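Local coordinates for protein glucose-6-phosphate isomerase (Plasmodium falciparum, PDB 3QKI) that probably catalyses the reversible conversion of alpha-D-glucose 6-phosphate into beta-D-fructose 6-phosphate, an early step of glycolysis, at residues Leu322-Ser325 with Ile326-Tyr330; Met66-Arg70 with Gln71-Glu75; Glu256-Leu259 with Asn260-Ser263. All blocks are in the same frame, centred on the assembly; numbering follows the deposited sequence.

Interaction 1 (Leu322-Ser325 with Ile326-Tyr330); sequences LPLS and IAFGY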
ATOM      1  N   LEU A 322      11.048   8.009 -21.264  1.00 12.18           N
ATOM      2  CA  LEU A 322      12.107   7.144 -21.778  1.00 12.43           C
ATOM      3  C   LEU A 322      11.899   5.647 -21.440  1.00 14.76           C
ATOM      4  O   LEU A 322      11.734   4.877 -22.388  1.00 12.32           O
ATOM      5  CB  LEU A 322      13.506   7.640 -21.410  1.00 12.22           C
ATOM      6  CG  LEU A 322      14.639   6.697 -21.760  1.00 16.49           C
ATOM      7  CD1 LEU A 322      14.858   6.613 -23.282  1.00 15.91           C
ATOM      8  CD2 LEU A 322      15.869   7.086 -21.038  1.00 16.10           C
ATOM      9  N   PRO A 323      11.803   5.187 -20.164  1.00 12.47           N
ATOM     10  CA  PRO A 323      11.597   3.746 -19.945  1.00 12.28           C
ATOM     11  C   PRO A 323      10.266   3.240 -20.499  1.00 16.05           C
ATOM     12  O   PRO A 323      10.228   2.124 -21.009  1.00 17.53           O
ATOM     13  CB  PRO A 323      11.694   3.590 -18.429  1.00 13.39           C
ATOM     14  CG  PRO A 323      11.354   4.941 -17.893  1.00 18.14           C
ATOM     15  CD  PRO A 323      11.955   5.900 -18.879  1.00 14.48           C
ATOM     16  N   LEU A 324       9.205   4.062 -20.468  1.00 11.89           N
ATOM     17  CA  LEU A 324       7.896   3.604 -20.975  1.00 12.29           C
ATOM     18  C   LEU A 324       7.833   3.497 -22.507  1.00 15.59           C
ATOM     19  O   LEU A 324       7.115   2.636 -23.017  1.00 12.98           O
ATOM     20  CB  LEU A 324       6.734   4.451 -20.412  1.00 11.91           C
ATOM     21  CG  LEU A 324       6.535   4.418 -18.870  1.00 16.16           C
ATOM     22  CD1 LEU A 324       5.681   5.630 -18.388  1.00 12.69           C
ATOM     23  CD2 LEU A 324       5.969   3.067 -18.399  1.00 15.43           C
ATOM     24  N   SER A 325       8.572   4.363 -23.236  1.00 12.15           N
ATOM     25  CA  SER A 325       8.661   4.279 -24.695  1.00 12.90           C
ATOM     26  C   SER A 325       9.533   3.063 -25.072  1.00 14.88           C
ATOM     27  O   SER A 325       9.273   2.449 -26.079  1.00 16.41           O
ATOM     28  CB  SER A 325       9.278   5.547 -25.282  1.00 15.05           C
ATOM     29  OG  SER A 325       8.416   6.658 -25.113  1.00 18.33           O
ATOM     30  N   ILE A 326      10.514   2.688 -24.256  1.00 12.50           N
ATOM     31  CA  ILE A 326      11.301   1.466 -24.520  1.00 11.64           C
ATOM     32  C   ILE A 326      10.360   0.251 -24.360  1.00 17.06           C
ATOM     33  O   ILE A 326      10.275  -0.594 -25.250  1.00 17.59           O
ATOM     34  CB  ILE A 326      12.564   1.352 -23.629  1.00 14.09           C
ATOM     35  CG1 ILE A 326      13.634   2.399 -24.049  1.00 14.19           C
ATOM     36  CG2 ILE A 326      13.148  -0.100 -23.660  1.00 15.57           C
ATOM     37  CD1 ILE A 326      14.713   2.673 -23.008  1.00 13.15           C
ATOM     38  N   ALA A 327       9.614   0.206 -23.248  1.00 14.13           N
ATOM     39  CA  ALA A 327       8.703  -0.904 -22.953  1.00 13.30           C
ATOM     40  C   ALA A 327       7.551  -1.029 -23.934  1.00 17.56           C
ATOM     41  O   ALA A 327       7.192  -2.150 -24.321  1.00 17.49           O
ATOM     42  CB  ALA A 327       8.162  -0.766 -21.529  1.00 13.94           C
ATOM     43  N   PHE A 328       6.944   0.115 -24.333  1.00 13.29           N
ATOM     44  CA  PHE A 328       5.719   0.082 -25.116  1.00 11.32           C
ATOM     45  C   PHE A 328       5.748   0.709 -26.511  1.00 17.65           C
ATOM     46  O   PHE A 328       4.775   0.552 -27.250  1.00 18.43           O
ATOM     47  CB  PHE A 328       4.585   0.729 -24.315  1.00 11.83           C
ATOM     48  CG  PHE A 328       4.411   0.206 -22.909  1.00 13.10           C
ATOM     49  CD1 PHE A 328       4.408  -1.165 -22.652  1.00 12.94           C
ATOM     50  CD2 PHE A 328       4.209   1.078 -21.847  1.00 13.84           C
ATOM     51  CE1 PHE A 328       4.228  -1.645 -21.359  1.00 14.76           C
ATOM     52  CE2 PHE A 328       3.992   0.594 -20.554  1.00 15.10           C
ATOM     53  CZ  PHE A 328       3.994  -0.761 -20.319  1.00 12.94           C
ATOM     54  N   GLY A 329       6.812   1.437 -26.822  1.00 15.15           N
ATOM     55  CA  GLY A 329       6.935   2.164 -28.087  1.00 15.22           C
ATOM     56  C   GLY A 329       6.494   3.606 -27.898  1.00 19.53           C
ATOM     57  O   GLY A 329       5.546   3.882 -27.152  1.00 19.67           O
ATOM     58  N   TYR A 330       7.199   4.547 -28.538  1.00 17.71           N
ATOM     59  CA  TYR A 330       6.897   5.972 -28.459  1.00 17.33           C
ATOM     60  C   TYR A 330       5.468   6.335 -28.871  1.00 21.11           C
ATOM     61  O   TYR A 330       4.874   7.222 -28.240  1.00 18.99           O
ATOM     62  CB  TYR A 330       7.911   6.803 -29.262  1.00 18.54           C
ATOM     63  CG  TYR A 330       7.711   8.286 -29.060  1.00 22.32           C
ATOM     64  CD1 TYR A 330       8.106   8.908 -27.877  1.00 24.97           C
ATOM     65  CD2 TYR A 330       7.033   9.052 -30.004  1.00 23.27           C
ATOM     66  CE1 TYR A 330       7.863  10.264 -27.659  1.00 24.75           C
ATOM     67  CE2 TYR A 330       6.807  10.410 -29.805  1.00 24.03           C
ATOM     68  CZ  TYR A 330       7.222  11.011 -28.631  1.00 28.96           C
ATOM     69  OH  TYR A 330       6.972  12.343 -28.415  1.00 30.24           O
TER

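Interaction 2 (Met66-Arg70 with Gln71-Glu75); sequences MDLSR and QRYSE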
ATOM      1  N   MET A  66     -17.706  11.148 -14.009  1.00 16.29           N
ATOM      2  CA  MET A  66     -17.345  11.348 -12.617  1.00 16.12           C
ATOM      3  C   MET A  66     -18.668  11.561 -11.897  1.00 19.65           C
ATOM      4  O   MET A  66     -19.450  12.443 -12.274  1.00 18.16           O
ATOM      5  CB  MET A  66     -16.417  12.541 -12.368  1.00 18.73           C
ATOM      6  CG  MET A  66     -16.076  12.674 -10.897  1.00 22.85           C
ATOM      7  SD  MET A  66     -14.915  13.964 -10.454  1.00 28.39           S
ATOM      8  CE  MET A  66     -15.981  15.476 -10.819  1.00 24.58           C
ATOM      9  N   ASP A  67     -18.920  10.739 -10.878  1.00 16.51           N
ATOM     10  CA  ASP A  67     -20.140  10.797 -10.097  1.00 14.45           C
ATOM     11  C   ASP A  67     -19.840  11.279  -8.667  1.00 16.40           C
ATOM     12  O   ASP A  67     -19.299  10.534  -7.843  1.00 14.32           O
ATOM     13  CB  ASP A  67     -20.855   9.417 -10.159  1.00 14.25           C
ATOM     14  CG  ASP A  67     -22.143   9.288  -9.373  1.00 16.04           C
ATOM     15  OD1 ASP A  67     -22.502  10.240  -8.662  1.00 18.55           O
ATOM     16  OD2 ASP A  67     -22.777   8.192  -9.428  1.00 17.76           O
ATOM     17  N   LEU A  68     -20.215  12.533  -8.381  1.00 15.37           N
ATOM     18  CA  LEU A  68     -20.041  13.160  -7.069  1.00 15.75           C
ATOM     19  C   LEU A  68     -21.322  13.110  -6.237  1.00 17.37           C
ATOM     20  O   LEU A  68     -21.387  13.752  -5.178  1.00 16.61           O
ATOM     21  CB  LEU A  68     -19.608  14.634  -7.234  1.00 16.19           C
ATOM     22  CG  LEU A  68     -18.236  14.909  -7.859  1.00 20.27           C
ATOM     23  CD1 LEU A  68     -18.046  16.383  -8.070  1.00 19.53           C
ATOM     24  CD2 LEU A  68     -17.107  14.391  -6.983  1.00 23.61           C
ATOM     25  N   SER A  69     -22.340  12.360  -6.691  1.00 12.46           N
ATOM     26  CA  SER A  69     -23.631  12.369  -5.996  1.00 11.92           C
ATOM     27  C   SER A  69     -23.643  11.766  -4.596  1.00 17.74           C
ATOM     28  O   SER A  69     -24.520  12.115  -3.798  1.00 18.11           O
ATOM     29  CB  SER A  69     -24.736  11.766  -6.866  1.00 14.18           C
ATOM     30  OG  SER A  69     -24.476  10.394  -7.089  1.00 18.45           O
ATOM     31  N   ARG A  70     -22.689  10.875  -4.277  1.00 15.16           N
ATOM     32  CA  ARG A  70     -22.633  10.297  -2.945  1.00 15.15           C
ATOM     33  C   ARG A  70     -21.719  11.114  -2.048  1.00 20.29           C
ATOM     34  O   ARG A  70     -20.983  10.561  -1.247  1.00 20.65           O
ATOM     35  CB  ARG A  70     -22.265   8.799  -2.968  1.00 13.35           C
ATOM     36  CG  ARG A  70     -23.268   7.957  -3.729  1.00 13.22           C
ATOM     37  CD  ARG A  70     -22.663   6.629  -4.103  1.00 18.49           C
ATOM     38  NE  ARG A  70     -23.472   5.949  -5.094  1.00 18.74           N
ATOM     39  CZ  ARG A  70     -23.502   6.249  -6.387  1.00 25.49           C
ATOM     40  NH1 ARG A  70     -22.750   7.237  -6.868  1.00 14.66           N
ATOM     41  NH2 ARG A  70     -24.312   5.592  -7.204  1.00 16.26           N
ATOM     42  N   GLN A  71     -21.768  12.438  -2.193  1.00 17.51           N
ATOM     43  CA  GLN A  71     -21.052  13.393  -1.350  1.00 16.50           C
ATOM     44  C   GLN A  71     -22.103  14.165  -0.570  1.00 19.40           C
ATOM     45  O   GLN A  71     -23.204  14.413  -1.072  1.00 18.76           O
ATOM     46  CB  GLN A  71     -20.134  14.335  -2.172  1.00 16.70           C
ATOM     47  CG  GLN A  71     -19.003  13.602  -2.897  1.00 16.34           C
ATOM     48  CD  GLN A  71     -17.958  13.006  -1.979  1.00 14.91           C
ATOM     49  OE1 GLN A  71     -17.759  13.426  -0.836  1.00 16.99           O
ATOM     50  NE2 GLN A  71     -17.245  12.038  -2.477  1.00 10.12           N
ATOM     51  N   ARG A  72     -21.773  14.534   0.653  1.00 16.03           N
ATOM     52  CA  ARG A  72     -22.701  15.182   1.582  1.00 15.53           C
ATOM     53  C   ARG A  72     -22.969  16.673   1.338  1.00 18.18           C
ATOM     54  O   ARG A  72     -22.750  17.521   2.202  1.00 17.41           O
ATOM     55  CB  ARG A  72     -22.332  14.852   3.045  1.00 14.00           C
ATOM     56  CG  ARG A  72     -22.237  13.352   3.314  1.00 15.47           C
ATOM     57  CD  ARG A  72     -22.217  13.049   4.792  1.00 12.63           C
ATOM     58  NE  ARG A  72     -23.541  13.268   5.376  1.00 18.50           N
ATOM     59  CZ  ARG A  72     -23.818  13.227   6.676  1.00 27.41           C
ATOM     60  NH1 ARG A  72     -22.863  12.984   7.557  1.00 17.91           N
ATOM     61  NH2 ARG A  72     -25.060  13.426   7.101  1.00 21.09           N
ATOM     62  N   TYR A  73     -23.473  16.980   0.156  1.00 15.39           N
ATOM     63  CA  TYR A  73     -23.857  18.330  -0.218  1.00 14.76           C
ATOM     64  C   TYR A  73     -25.027  18.361  -1.163  1.00 18.42           C
ATOM     65  O   TYR A  73     -25.172  17.483  -2.017  1.00 18.88           O
ATOM     66  CB  TYR A  73     -22.676  19.189  -0.779  1.00 13.66           C
ATOM     67  CG  TYR A  73     -21.717  18.534  -1.764  1.00 14.16           C
ATOM     68  CD1 TYR A  73     -20.338  18.563  -1.547  1.00 14.61           C
ATOM     69  CD2 TYR A  73     -22.170  18.038  -2.986  1.00 14.81           C
ATOM     70  CE1 TYR A  73     -19.449  18.011  -2.461  1.00 12.40           C
ATOM     71  CE2 TYR A  73     -21.293  17.468  -3.903  1.00 15.67           C
ATOM     72  CZ  TYR A  73     -19.931  17.478  -3.644  1.00 17.37           C
ATOM     73  OH  TYR A  73     -19.054  16.939  -4.540  1.00 12.88           O
ATOM     74  N   SER A  74     -25.828  19.412  -1.037  1.00 16.13           N
ATOM     75  CA  SER A  74     -26.911  19.712  -1.962  1.00 16.90           C
ATOM     76  C   SER A  74     -26.236  20.457  -3.137  1.00 23.41           C
ATOM     77  O   SER A  74     -25.055  20.832  -3.035  1.00 21.77           O
ATOM     78  CB  SER A  74     -27.919  20.633  -1.289  1.00 18.72           C
ATOM     79  OG  SER A  74     -27.347  21.909  -1.045  1.00 24.57           O
ATOM     80  N   GLU A  75     -26.971  20.718  -4.230  1.00 21.86           N
ATOM     81  CA  GLU A  75     -26.421  21.503  -5.338  1.00 22.33           C
ATOM     82  C   GLU A  75     -26.074  22.923  -4.854  1.00 26.88           C
ATOM     83  O   GLU A  75     -25.099  23.515  -5.323  1.00 28.31           O
ATOM     84  CB  GLU A  75     -27.398  21.585  -6.507  1.00 23.56           C
ATOM     85  CG  GLU A  75     -27.653  20.259  -7.170  1.00 32.75           C
ATOM     86  CD  GLU A  75     -29.013  20.172  -7.834  1.00 52.37           C
ATOM     87  OE1 GLU A  75     -29.984  19.730  -7.172  1.00 31.20           O
ATOM     88  OE2 GLU A  75     -29.106  20.575  -9.016  1.00 41.28           O
TER

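Interaction 3 (Glu256-Leu259 with Asn260-Ser263); sequences ETML and NARS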
ATOM      1  N   GLU A 256      20.918   7.423  -2.288  1.00 17.13           N
ATOM      2  CA  GLU A 256      20.346   6.085  -2.502  1.00 15.29           C
ATOM      3  C   GLU A 256      20.454   5.639  -3.951  1.00 14.91           C
ATOM      4  O   GLU A 256      20.946   4.546  -4.220  1.00 14.15           O
ATOM      5  CB  GLU A 256      18.859   6.033  -2.044  1.00 16.83           C
ATOM      6  CG  GLU A 256      18.649   6.338  -0.569  1.00 28.31           C
ATOM      7  CD  GLU A 256      18.540   7.801  -0.199  1.00 32.95           C
ATOM      8  OE1 GLU A 256      18.281   8.089   0.993  1.00 30.18           O
ATOM      9  OE2 GLU A 256      18.717   8.658  -1.096  1.00 20.45           O
ATOM     10  N   THR A 257      19.989   6.471  -4.876  1.00 10.79           N
ATOM     11  CA  THR A 257      20.039   6.189  -6.300  1.00 11.64           C
ATOM     12  C   THR A 257      21.475   5.906  -6.759  1.00 15.81           C
ATOM     13  O   THR A 257      21.702   4.936  -7.488  1.00 14.80           O
ATOM     14  CB  THR A 257      19.473   7.373  -7.088  1.00 16.35           C
ATOM     15  OG1 THR A 257      18.189   7.691  -6.556  1.00 15.38           O
ATOM     16  CG2 THR A 257      19.416   7.091  -8.601  1.00  9.06           C
ATOM     17  N   MET A 258      22.425   6.769  -6.354  1.00 12.22           N
ATOM     18  CA  MET A 258      23.810   6.640  -6.765  1.00 12.21           C
ATOM     19  C   MET A 258      24.531   5.460  -6.147  1.00 15.13           C
ATOM     20  O   MET A 258      25.303   4.816  -6.855  1.00 14.50           O
ATOM     21  CB  MET A 258      24.588   7.961  -6.673  1.00 14.33           C
ATOM     22  CG  MET A 258      23.981   9.090  -7.533  1.00 17.62           C
ATOM     23  SD  MET A 258      23.380   8.607  -9.169  1.00 21.73           S
ATOM     24  CE  MET A 258      24.912   8.037  -9.919  1.00 19.10           C
ATOM     25  N   LEU A 259      24.213   5.105  -4.886  1.00 11.84           N
ATOM     26  CA  LEU A 259      24.793   3.886  -4.304  1.00 12.11           C
ATOM     27  C   LEU A 259      24.245   2.660  -5.077  1.00 15.56           C
ATOM     28  O   LEU A 259      25.001   1.724  -5.364  1.00 12.59           O
ATOM     29  CB  LEU A 259      24.497   3.777  -2.792  1.00 12.50           C
ATOM     30  CG  LEU A 259      24.943   2.492  -2.066  1.00 15.74           C
ATOM     31  CD1 LEU A 259      26.481   2.208  -2.283  1.00 13.93           C
ATOM     32  CD2 LEU A 259      24.598   2.565  -0.580  1.00 13.72           C
ATOM     33  N   ASN A 260      22.948   2.694  -5.444  1.00 13.59           N
ATOM     34  CA  ASN A 260      22.348   1.619  -6.235  1.00 13.18           C
ATOM     35  C   ASN A 260      22.939   1.565  -7.622  1.00 15.81           C
ATOM     36  O   ASN A 260      23.192   0.468  -8.114  1.00 14.91           O
ATOM     37  CB  ASN A 260      20.823   1.708  -6.267  1.00 14.34           C
ATOM     38  CG  ASN A 260      20.179   1.058  -5.062  1.00 19.36           C
ATOM     39  OD1 ASN A 260      20.725   0.135  -4.460  1.00 18.26           O
ATOM     40  ND2 ASN A 260      19.007   1.545  -4.688  1.00 15.97           N
ATOM     41  N   ALA A 261      23.186   2.739  -8.243  1.00 12.64           N
ATOM     42  CA  ALA A 261      23.809   2.836  -9.565  1.00 12.31           C
ATOM     43  C   ALA A 261      25.224   2.240  -9.536  1.00 16.63           C
ATOM     44  O   ALA A 261      25.561   1.418 -10.393  1.00 16.35           O
ATOM     45  CB  ALA A 261      23.846   4.294 -10.035  1.00 13.21           C
ATOM     46  N   ARG A 262      26.027   2.594  -8.526  1.00 15.06           N
ATOM     47  CA  ARG A 262      27.381   2.042  -8.380  1.00 15.37           C
ATOM     48  C   ARG A 262      27.339   0.525  -8.182  1.00 19.16           C
ATOM     49  O   ARG A 262      28.146  -0.200  -8.788  1.00 18.27           O
ATOM     50  CB  ARG A 262      28.169   2.729  -7.250  1.00 16.38           C
ATOM     51  CG  ARG A 262      28.520   4.183  -7.576  1.00 17.73           C
ATOM     52  CD  ARG A 262      29.420   4.807  -6.524  1.00 17.82           C
ATOM     53  NE  ARG A 262      28.873   4.796  -5.158  1.00 17.86           N
ATOM     54  CZ  ARG A 262      28.090   5.748  -4.655  1.00 30.52           C
ATOM     55  NH1 ARG A 262      27.711   6.774  -5.406  1.00 18.23           N
ATOM     56  NH2 ARG A 262      27.680   5.681  -3.399  1.00 19.32           N
ATOM     57  N   SER A 263      26.348   0.041  -7.405  1.00 15.92           N
ATOM     58  CA  SER A 263      26.160  -1.383  -7.153  1.00 15.89           C
ATOM     59  C   SER A 263      25.773  -2.136  -8.432  1.00 19.66           C
ATOM     60  O   SER A 263      26.313  -3.209  -8.701  1.00 19.48           O
ATOM     61  CB  SER A 263      25.128  -1.592  -6.042  1.00 19.65           C
ATOM     62  OG  SER A 263      25.518  -0.936  -4.843  1.00 16.81           O
TER

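Interaction 1 (Leu322-Ser325 with Ile326-Tyr330)
Leu322 and Ile326, one helical turn apart, run side by side in the same direction and meet at their outer methyls, CD1 of Leu322 lying 4.0 Å from CD1 of Ile326. Ile326 turns its longer arm anti to the carbonyl carbon (chi1 -71°), which brings CG1 within 3.5 Å of Leu322 O; the branched side chain also packs on Leu244 and Ile246 of strand 243-248. Leu324 and Phe328 form a second flush pair, with Leu324 CD2 3.8 Å from Phe328 CE2. One face of that ring is covered by the small methyl of Ala327, whose CB stands 3.9 Å above the centre of the Phe328 ring, while Tyr192 and Phe523 meet it from elsewhere in the chain. Ser325 folds its hydroxyl back beside its own backbone N, where OG bonds to Ile321 O and also lies at the edge of the Tyr330 ring, 3.6 Å from CD1. This satisfies a polar atom in a buried place.

Backbone bonds tie each turn, the last running 2.8 Å from Gly329 N to Ser325 O. Gly329 then adopts positive phi, where a CB would press on the preceding carbonyl oxygen, so glycine suits the spot. The result is a helix-to-helix junction: glycine ends helix 318-328, which packs on one face of the parallel sheet at strand 243-248, and occupies the N-cap position of helix 330-349.

Interaction 2 (Met66-Arg70 with Gln71-Glu75)
Tyr73 takes the first torsion that sets CG between its backbone N and carbonyl carbon (chi1 43°), and this turns the ring back toward Leu68. The Leu68 and Tyr73 side chains cross at a slant: Tyr73 OH lies 3.6 Å from Leu68 CB and 3.7 Å from Leu68 CD1. The phenol suits a place of mixed character, since its oxygen, set against leucine carbons here, is hydrogen-bonded to Thr363 OG1 of helix 356-371. Gln71 packs beside the pair: its CB sits 3.5 Å above one face of the Tyr73 ring, offset toward the rim, and its CG comes within 3.3 Å of Leu68 O. A bend in the middle of the glutamine chain leaves the amide to Asn367, which bonds OE1.

The backbone reverses here in a type I turn from Leu68 to Gln71, closed by a weak bond from Gln71 N to Leu68 O with an N-H...O angle of only 124°. Asp67 braces the turn with three side-chain bonds. Its OD1 accepts Ser69 N at 2.9 Å, making an Asx turn, and also takes Ser69 OG through its syn lone pair. Arg70 NH1 reaches Asp67 OD2 at 2.7 Å in a salt bridge that arrives 57° out of the carboxylate plane but lies in the guanidinium plane; the NE of this extended arginine pairs with Asp477. Ser69 OG also bonds Ser586 of the second subunit.

An inverse gamma turn centred on Arg72 follows, bonded 2.9 Å from Tyr73 N to Gln71 O, and Ser74 OG, at the N-cap position of helix 75-87, bonds Thr77 N. Together they make a strand-to-helix connection, in which successive tight turns lead from strand 64-70 of the mixed sheet into helix 75-87 beside the subunit interface.

Interaction 3 (Glu256-Leu259 with Asn260-Ser263)
Met258 and Ala261 make the close-packed side of this helical turn: the methionine, bent twice along its chain, curls its CE round to 3.9 Å from Ala261 CB. Alanine leaves room for that thioether methyl, and both residues press on Ile247 of strand 243-248 and on Phe295. Thr257 and Asn260 rest on Ile172 of strand 168-172. The Asn260 side chain, with CB 3.5 Å from Glu256 O, gives its ND2 to Asn225 O, so a polar group can lie buried against the sheet. A regular backbone bond of 2.8 Å runs from Ala261 N to Thr257 O.

The other side is more polar and, at Arg262, partly open to solvent, where it meets the second subunit. Arg262 bends at its third torsion (chi3 -58°), which folds the guanidinium back over the preceding turn. Met258 O and Leu259 CA lie over the same face of it, the carbonyl oxygen 3.4 Å from NH1 but at too poor an angle for a bond. The Leu259 side chain crosses that of Arg262 at about a right angle, CD1 lying 3.8 Å from Arg262 NH2; Arg262 NE forms a salt bridge with Glu460 of the second subunit.

With OG anti to the carbonyl carbon (chi1 -58°), the Ser263 hydroxyl points back along the helix and donates to Leu259 O at 2.8 Å, while Ser263 N binds the same oxygen at 3.0 Å, the two donors coming from opposite faces of the carbonyl plane. Asn464 of the second subunit also bonds that hydroxyl.

Helix 255-268 packs on the parallel sheet with one side and meets the dimer partner with another. It follows on the fructose 6-phosphate-binding loop that contains Ser249, Lys250, Thr251 and Thr254, consistent with the SIS (sugar isomerase) fold of this family.

Along the chain the order is interaction 2, then interaction 3, then interaction 1. Interactions 1 and 3, their centres 23 Å apart, do not touch, but the two helices pack on strand 243-248 of the five-stranded parallel sheet from opposite faces, one on Leu244 and Ile246, the other on Ile247, making an alpha/beta/alpha sandwich close to the sugar-phosphate site. Interaction 2 lies across the chain's centre from both, 39 Å from interaction 1 and 47 Å from interaction 3 between centres, at the end of a strand in the other, mixed sheet. Interactions 2 and 3 each touch the second subunit, whereas interaction 1 lies within its own. The dimer interface therefore draws on both sheet regions of the enzyme.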